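Local coordinates for protein Epf (Streptococcus pyogenes, PDB 4ES8) that probably attaches the bacterium to host cells as a surface adhesin, through an N-terminal domain that contains a carbohydrate-binding module, at residues E33-G41 / S135-D143; L21-K29 / K207-T215. All coordinates share one frame; numbering follows the deposited sequence. Where two conformers were deposited one is given.

Both contacts belong to the large N-terminal β-sandwich part of the chain, their centres about 18 Å apart. Contact 2 brackets contact 1 in sequence: the order is 21-29, 33-41, 135-143, 207-215. In contact 2 the N-terminal segment lies along the end of strand 202-213 in one sheet, then enters the other sheet through strand 26-27. In contact 1 the turns leading into strand 41-46 meet the loop after strand 127-135. The two contacts touch directly: G38 O lies 2.9 Å from K29 N, a probable hydrogen bond, and S40 packs on F28. Contact 2 thus joins the N-terminal segment to one sheet, and contact 1 packs the chain that follows against a loop of the other.

Contact 1 of 2, residues E33-G41 / S135-D143; sequences EVSADGSSG and SAFNKTTDD
The F137 ring lies over the backbone of G41, whose CA sits 3.6 Å from the ring centroid and 17° off the ring normal, a CH-pi contact. On the ring's opposite face is the backbone N of K139, so the phenyl is sandwiched between the start of strand 41-46 and its own loop. With CG anti to the backbone N (chi1 163°), F137 drives into the other segment; S39 OG comes to the ring edge near CE2, and V34 CG1 approaches CZ obliquely. The same methyl presses against the peptide after K139, at 3.2 Å from K139 O, while V34 CG2 meets T141 CG2, the two side chains crossing nearly at right angles.

Beside this apolar patch K139 reaches across to two consecutive turns, type I from E33 to A36 and type II from A36 to S39. Its chain bends at the last two torsions, which curls NZ back against the turn carbonyls. K139 NZ bonds V34 O at 3.2 Å and A36 O at 2.5 Å, the latter so short that its exact length is doubtful. It meets A36 O from above the carbonyl plane, on the face opposite S39 N, which closes the second turn. A water 3.1 Å from K139 NZ also bridges S39 O and S39 OG; a second water accepts from G38 N and, weakly, from K139 NZ.

This is a junction of two loops in the sandwich, further covered by F43 against F137. D37 OD1, which bonds N27, stays 5.7 Å from K139 NZ; the charged groups are not in contact, and any attraction between them is probably weak and long-range. The ammonium instead binds carbonyls of both successive turns, V34 O and A36 O, and so links loop 135-143 to them.

Contact 2 of 2, residues L21-K29 / K207-T215; sequences LPDDLMNFK and KNLKIIDVT
An Asx turn at D24 fastens the N-terminal segment to strand 202-213 near the strand's end, the two running roughly antiparallel. D24 OD1 accepts from M26 N at 3.0 Å, which closes the turn, and from I211 N across the contact at 3.1 Å, an almost straight bond (168°). The two N-H groups arrive from opposite faces of the carboxylate plane. A chi1 of 172° turns the D24 carboxylate toward the strand and lets it do the work of a backbone carbonyl. The return bond is ordinary, L25 N to I211 O at 2.8 Å, and D23 O is linked to D213 N through one water.

Apolar groups flank these bonds. M26, folded at chi2 and chi3, lies against the strand: SD rests 3.6 Å from I211 CG2 with the side chains nearly perpendicular, CE reaches L209 CB, and CG lies against the K210 backbone. Further along, L209 CD1 stands squarely over the F28 ring, 4.1 Å from its centroid and 7° off the normal. At the other end P22 CG packs on I212 CD1 at 3.8 Å.

V103 of strand 97-105 touches both M26 and F28, while L209, from one sheet, also packs on L188 and L190 of strand 186-194 in the other. In this conformer D24 OD1 is held between two amides, and the carboxylate probably remains ionised; K210 NZ is 6.6 Å from D24 OD2, too far for a direct ion pair, though its charge may still help.

Contact 1 of 2, residues E33-G41 / S135-D143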
loop_
_atom_site.group_PDB
_atom_site.type_symbol
_atom_site.label_atom_id
_atom_site.label_comp_id
_atom_site.label_asym_id
_atom_site.label_seq_id
_atom_site.Cartn_x
_atom_site.Cartn_y
_atom_site.Cartn_z
ATOM N N GLU A 33 21.241 9.038 -0.659
ATOM C CA GLU A 33 22.021 8.645 0.524
ATOM C C GLU A 33 21.402 7.369 1.093
ATOM O O GLU A 33 20.283 7.382 1.593
ATOM C CB GLU A 33 22.055 9.794 1.538
ATOM C CG GLU A 33 23.067 9.494 2.638
ATOM C CD GLU A 33 23.154 10.544 3.724
ATOM O OE1 GLU A 33 22.277 11.435 3.787
ATOM O OE2 GLU A 33 24.137 10.490 4.495
ATOM N N VAL A 34 22.110 6.263 0.937
ATOM C CA VAL A 34 21.578 4.923 1.176
ATOM C C VAL A 34 20.961 4.771 2.584
ATOM O O VAL A 34 19.840 4.281 2.682
ATOM C CB VAL A 34 22.673 3.867 0.867
ATOM C CG1 VAL A 34 22.248 2.463 1.250
ATOM C CG2 VAL A 34 23.070 3.913 -0.605
ATOM N N SER A 35 21.665 5.228 3.640
ATOM C CA SER A 35 21.248 5.124 5.047
ATOM C C SER A 35 20.186 6.140 5.443
ATOM O O SER A 35 19.583 6.015 6.521
ATOM C CB SER A 35 22.458 5.322 5.961
ATOM O OG SER A 35 22.889 6.676 5.976
ATOM N N ALA A 36 19.989 7.177 4.624
ATOM C CA ALA A 36 19.062 8.242 4.976
ATOM C C ALA A 36 17.617 7.771 4.976
ATOM O O ALA A 36 17.198 6.999 4.100
ATOM C CB ALA A 36 19.215 9.413 4.016
ATOM N N ASP A 37 16.847 8.253 5.960
ATOM C CA ASP A 37 15.441 7.882 6.011
ATOM C C ASP A 37 14.764 8.455 4.760
ATOM O O ASP A 37 15.080 9.559 4.301
ATOM C CB ASP A 37 14.784 8.357 7.322
ATOM C CG ASP A 37 13.279 8.190 7.403
ATOM O OD1 ASP A 37 12.784 7.033 7.218
ATOM O OD2 ASP A 37 12.591 9.197 7.649
ATOM N N GLY A 38 13.922 7.633 4.160
ATOM C CA GLY A 38 13.226 8.046 2.947
ATOM C C GLY A 38 14.083 8.052 1.695
ATOM O O GLY A 38 13.661 8.629 0.684
ATOM N N SER A 39 15.284 7.431 1.729
ATOM C CA SER A 39 16.072 7.340 0.487
ATOM C C SER A 39 15.370 6.401 -0.511
ATOM O O SER A 39 14.530 5.585 -0.106
ATOM C CB SER A 39 17.490 6.828 0.755
ATOM O OG SER A 39 17.424 5.534 1.341
ATOM N N SER A 40 15.705 6.551 -1.807
ATOM C CA SER A 40 15.085 5.713 -2.826
ATOM C C SER A 40 16.109 4.766 -3.430
ATOM O O SER A 40 17.293 5.105 -3.482
ATOM C CB SER A 40 14.461 6.575 -3.924
ATOM O OG SER A 40 13.436 7.393 -3.388
ATOM N N GLY A 41 15.640 3.591 -3.871
ATOM C CA GLY A 41 16.485 2.602 -4.531
ATOM C C GLY A 41 16.714 2.965 -5.986
ATOM O O GLY A 41 15.891 3.642 -6.623
ATOM N N SER A 135 9.290 -5.294 -3.150
ATOM C CA SER A 135 9.768 -5.135 -1.780
ATOM C C SER A 135 10.327 -3.722 -1.592
ATOM O O SER A 135 10.739 -3.076 -2.564
ATOM C CB SER A 135 10.887 -6.137 -1.513
ATOM O OG SER A 135 11.943 -5.984 -2.446
ATOM N N ALA A 136 10.389 -3.237 -0.340
ATOM C CA ALA A 136 11.022 -1.944 -0.129
ATOM C C ALA A 136 12.499 -2.027 -0.441
ATOM O O ALA A 136 13.111 -3.086 -0.252
ATOM C CB ALA A 136 10.844 -1.519 1.333
ATOM N N PHE A 137 13.076 -0.919 -0.911
ATOM C CA PHE A 137 14.527 -0.783 -1.049
ATOM C C PHE A 137 15.071 -0.966 0.370
ATOM O O PHE A 137 14.559 -0.344 1.312
ATOM C CB PHE A 137 14.865 0.577 -1.630
ATOM C CG PHE A 137 16.310 1.001 -1.443
ATOM C CD1 PHE A 137 17.356 0.191 -1.893
ATOM C CD2 PHE A 137 16.620 2.247 -0.906
ATOM C CE1 PHE A 137 18.688 0.604 -1.762
ATOM C CE2 PHE A 137 17.951 2.661 -0.784
ATOM C CZ PHE A 137 18.974 1.832 -1.208
ATOM N N ASN A 138 16.021 -1.884 0.525
ATOM C CA ASN A 138 16.473 -2.265 1.864
ATOM C C ASN A 138 17.666 -1.436 2.400
ATOM O O ASN A 138 18.242 -1.825 3.412
ATOM C CB ASN A 138 16.765 -3.782 1.910
ATOM C CG ASN A 138 18.074 -4.178 1.286
ATOM O OD1 ASN A 138 18.774 -3.353 0.714
ATOM N ND2 ASN A 138 18.483 -5.449 1.489
ATOM N N LYS A 139 17.989 -0.275 1.780
ATOM C CA LYS A 139 19.001 0.652 2.275
ATOM C C LYS A 139 20.402 -0.021 2.334
ATOM O O LYS A 139 21.179 0.188 3.285
ATOM C CB LYS A 139 18.585 1.233 3.651
ATOM C CG LYS A 139 17.179 1.821 3.628
ATOM C CD LYS A 139 16.673 2.186 5.039
ATOM C CE LYS A 139 17.279 3.458 5.577
ATOM N NZ LYS A 139 17.218 4.537 4.570
ATOM N N THR A 140 20.720 -0.798 1.285
ATOM C CA THR A 140 22.044 -1.390 1.107
ATOM C C THR A 140 22.477 -1.198 -0.334
ATOM O O THR A 140 21.616 -1.158 -1.226
ATOM C CB THR A 140 22.097 -2.886 1.485
ATOM O OG1 THR A 140 21.323 -3.644 0.546
ATOM C CG2 THR A 140 21.606 -3.168 2.913
ATOM N N THR A 141 23.802 -1.150 -0.580
ATOM C CA THR A 141 24.310 -0.973 -1.941
ATOM C C THR A 141 24.388 -2.303 -2.703
ATOM O O THR A 141 24.899 -2.325 -3.836
ATOM C CB THR A 141 25.670 -0.265 -1.965
ATOM O OG1 THR A 141 26.580 -1.030 -1.173
ATOM C CG2 THR A 141 25.577 1.181 -1.484
ATOM N N ASP A 142 23.877 -3.402 -2.114
ATOM C CA ASP A 142 23.849 -4.670 -2.839
ATOM C C ASP A 142 22.398 -5.193 -2.896
ATOM O O ASP A 142 22.141 -6.367 -3.197
ATOM C CB ASP A 142 24.846 -5.701 -2.269
ATOM C CG ASP A 142 24.545 -6.184 -0.869
ATOM O OD1 ASP A 142 23.784 -5.493 -0.148
ATOM O OD2 ASP A 142 25.033 -7.281 -0.506
ATOM N N ASP A 143 21.413 -4.275 -2.683
ATOM C CA ASP A 143 20.025 -4.672 -2.842
ATOM C C ASP A 143 19.792 -5.081 -4.294
ATOM O O ASP A 143 20.517 -4.648 -5.199
ATOM C CB ASP A 143 19.073 -3.526 -2.446
ATOM C CG ASP A 143 17.634 -3.949 -2.178
ATOM O OD1 ASP A 143 17.380 -5.186 -1.984
ATOM O OD2 ASP A 143 16.747 -3.061 -2.164
HETATM O O HOH W 1 13.862 4.776 4.947
HETATM O O HOH W 2 15.215 4.082 2.214
#

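Contact 2 of 2, residues L21-K29 / K207-T215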
loop_
_atom_site.group_PDB
_atom_site.type_symbol
_atom_site.label_atom_id
_atom_site.label_comp_id
_atom_site.label_asym_id
_atom_site.label_seq_id
_atom_site.Cartn_x
_atom_site.Cartn_y
_atom_site.Cartn_z
ATOM N N LEU A 21 -9.117 12.683 6.446
ATOM C CA LEU A 21 -8.447 12.192 5.240
ATOM C C LEU A 21 -7.445 11.104 5.587
ATOM O O LEU A 21 -6.771 11.195 6.612
ATOM C CB LEU A 21 -7.724 13.313 4.469
ATOM C CG LEU A 21 -8.562 14.486 3.933
ATOM C CD1 LEU A 21 -7.658 15.582 3.407
ATOM C CD2 LEU A 21 -9.531 14.037 2.833
ATOM N N PRO A 22 -7.269 10.074 4.741
ATOM C CA PRO A 22 -6.258 9.061 5.080
ATOM C C PRO A 22 -4.851 9.629 4.972
ATOM O O PRO A 22 -4.600 10.511 4.148
ATOM C CB PRO A 22 -6.479 7.959 4.038
ATOM C CG PRO A 22 -7.160 8.647 2.900
ATOM C CD PRO A 22 -7.969 9.760 3.476
ATOM N N ASP A 23 -3.946 9.117 5.813
ATOM C CA ASP A 23 -2.545 9.554 5.785
ATOM C C ASP A 23 -1.846 9.163 4.495
ATOM O O ASP A 23 -2.097 8.070 3.942
ATOM C CB ASP A 23 -1.782 8.853 6.928
ATOM C CG ASP A 23 -2.137 9.283 8.341
ATOM O OD1 ASP A 23 -2.810 10.309 8.491
ATOM O OD2 ASP A 23 -1.735 8.583 9.282
ATOM N N ASP A 24 -0.940 10.028 4.021
ATOM C CA ASP A 24 -0.108 9.657 2.867
ATOM C C ASP A 24 0.957 8.730 3.430
ATOM O O ASP A 24 1.600 9.080 4.438
ATOM C CB ASP A 24 0.512 10.889 2.168
ATOM C CG ASP A 24 1.547 10.627 1.071
ATOM O OD1 ASP A 24 1.682 9.458 0.620
ATOM O OD2 ASP A 24 2.203 11.594 0.642
ATOM N N LEU A 25 1.153 7.571 2.805
ATOM C CA LEU A 25 2.114 6.609 3.335
ATOM C C LEU A 25 3.380 6.465 2.512
ATOM O O LEU A 25 4.110 5.464 2.679
ATOM C CB LEU A 25 1.431 5.243 3.498
ATOM C CG LEU A 25 0.196 5.247 4.394
ATOM C CD1 LEU A 25 -0.517 3.871 4.338
ATOM C CD2 LEU A 25 0.557 5.657 5.859
ATOM N N MET A 26 3.692 7.461 1.657
ATOM C CA MET A 26 4.953 7.470 0.922
ATOM C C MET A 26 6.105 7.708 1.852
ATOM O O MET A 26 5.915 8.395 2.876
ATOM C CB MET A 26 4.953 8.619 -0.089
ATOM C CG MET A 26 4.145 8.351 -1.293
ATOM S SD MET A 26 4.553 6.834 -2.192
ATOM C CE MET A 26 6.146 7.100 -2.543
ATOM N N ASN A 27 7.291 7.210 1.526
ATOM C CA ASN A 27 8.491 7.531 2.289
ATOM C C ASN A 27 9.526 7.976 1.260
ATOM O O ASN A 27 10.451 7.212 0.913
ATOM C CB ASN A 27 8.980 6.411 3.200
ATOM C CG ASN A 27 10.004 6.931 4.205
ATOM O OD1 ASN A 27 10.255 8.152 4.309
ATOM N ND2 ASN A 27 10.580 6.024 4.981
ATOM N N PHE A 28 9.332 9.199 0.719
ATOM C CA PHE A 28 10.173 9.734 -0.345
ATOM C C PHE A 28 10.770 11.069 0.100
ATOM O O PHE A 28 10.070 12.090 0.051
ATOM C CB PHE A 28 9.356 9.886 -1.654
ATOM C CG PHE A 28 10.144 10.459 -2.807
ATOM C CD1 PHE A 28 10.951 9.647 -3.594
ATOM C CD2 PHE A 28 10.051 11.809 -3.132
ATOM C CE1 PHE A 28 11.677 10.182 -4.678
ATOM C CE2 PHE A 28 10.770 12.337 -4.211
ATOM C CZ PHE A 28 11.582 11.520 -4.977
ATOM N N LYS A 29 12.041 11.054 0.565
ATOM C CA LYS A 29 12.673 12.299 1.024
ATOM C C LYS A 29 13.568 12.948 -0.048
ATOM O O LYS A 29 14.193 13.976 0.218
ATOM C CB LYS A 29 13.453 12.072 2.320
ATOM C CG LYS A 29 12.540 11.870 3.534
ATOM C CD LYS A 29 12.300 13.159 4.285
ATOM C CE LYS A 29 11.445 12.913 5.503
ATOM N NZ LYS A 29 12.222 12.312 6.620
ATOM N N LYS A 207 7.003 11.942 -10.958
ATOM C CA LYS A 207 6.981 12.893 -9.843
ATOM C C LYS A 207 5.697 12.881 -9.049
ATOM O O LYS A 207 4.703 12.287 -9.473
ATOM C CB LYS A 207 7.218 14.333 -10.365
ATOM C CG LYS A 207 6.206 14.796 -11.398
ATOM C CD LYS A 207 6.621 16.159 -11.991
ATOM C CE LYS A 207 5.746 16.503 -13.166
ATOM N NZ LYS A 207 5.922 17.919 -13.596
ATOM N N ASN A 208 5.739 13.530 -7.876
ATOM C CA ASN A 208 4.577 13.774 -6.989
ATOM C C ASN A 208 3.865 12.460 -6.633
ATOM O O ASN A 208 2.674 12.256 -6.912
ATOM C CB ASN A 208 3.643 14.793 -7.636
ATOM C CG ASN A 208 4.327 16.144 -7.740
ATOM O OD1 ASN A 208 5.143 16.537 -6.879
ATOM N ND2 ASN A 208 4.000 16.891 -8.772
ATOM N N LEU A 209 4.644 11.597 -5.988
ATOM C CA LEU A 209 4.213 10.259 -5.590
ATOM C C LEU A 209 3.426 10.304 -4.284
ATOM O O LEU A 209 3.827 10.982 -3.330
ATOM C CB LEU A 209 5.437 9.343 -5.470
ATOM C CG LEU A 209 6.355 9.359 -6.711
ATOM C CD1 LEU A 209 7.786 9.715 -6.356
ATOM C CD2 LEU A 209 6.283 8.086 -7.478
ATOM N N LYS A 210 2.296 9.599 -4.247
ATOM C CA LYS A 210 1.434 9.517 -3.053
ATOM C C LYS A 210 0.893 8.110 -2.941
ATOM O O LYS A 210 0.736 7.443 -3.965
ATOM C CB LYS A 210 0.243 10.506 -3.131
ATOM C CG LYS A 210 0.589 11.992 -3.006
ATOM C CD LYS A 210 -0.673 12.852 -3.237
ATOM C CE LYS A 210 -0.282 14.279 -3.545
ATOM N NZ LYS A 210 -1.454 15.194 -3.496
ATOM N N ILE A 211 0.567 7.661 -1.713
ATOM C CA ILE A 211 -0.103 6.374 -1.524
ATOM C C ILE A 211 -1.019 6.505 -0.325
ATOM O O ILE A 211 -0.602 7.033 0.708
ATOM C CB ILE A 211 0.838 5.150 -1.417
ATOM C CG1 ILE A 211 0.044 3.831 -1.271
ATOM C CG2 ILE A 211 1.887 5.316 -0.291
ATOM C CD1 ILE A 211 0.930 2.555 -1.175
ATOM N N ILE A 212 -2.243 5.989 -0.427
ATOM C CA ILE A 212 -3.178 6.015 0.701
ATOM C C ILE A 212 -3.830 4.670 0.848
ATOM O O ILE A 212 -3.955 3.919 -0.135
ATOM C CB ILE A 212 -4.265 7.112 0.556
ATOM C CG1 ILE A 212 -5.074 6.969 -0.759
ATOM C CG2 ILE A 212 -3.615 8.511 0.684
ATOM C CD1 ILE A 212 -6.457 7.667 -0.712
ATOM N N ASP A 213 -4.233 4.360 2.075
ATOM C CA ASP A 213 -4.993 3.155 2.355
ATOM C C ASP A 213 -6.434 3.395 1.889
ATOM O O ASP A 213 -7.011 4.432 2.217
ATOM C CB ASP A 213 -4.908 2.872 3.858
ATOM C CG ASP A 213 -5.436 1.509 4.259
ATOM O OD1 ASP A 213 -6.486 1.110 3.747
ATOM O OD2 ASP A 213 -4.784 0.845 5.084
ATOM N N VAL A 214 -6.996 2.465 1.085
ATOM C CA VAL A 214 -8.385 2.612 0.599
ATOM C C VAL A 214 -9.216 1.378 0.978
ATOM O O VAL A 214 -10.259 1.108 0.369
ATOM C CB VAL A 214 -8.435 2.875 -0.922
ATOM C CG1 VAL A 214 -7.875 4.252 -1.244
ATOM C CG2 VAL A 214 -7.712 1.778 -1.705
ATOM N N THR A 215 -8.786 0.663 2.025
ATOM C CA THR A 215 -9.476 -0.530 2.484
ATOM C C THR A 215 -10.922 -0.234 2.891
ATOM O O THR A 215 -11.172 0.672 3.671
ATOM C CB THR A 215 -8.722 -1.094 3.681
ATOM O OG1 THR A 215 -7.353 -1.320 3.304
ATOM C CG2 THR A 215 -9.324 -2.367 4.196
HETATM O O HOH W 3 -3.588 5.918 4.398
#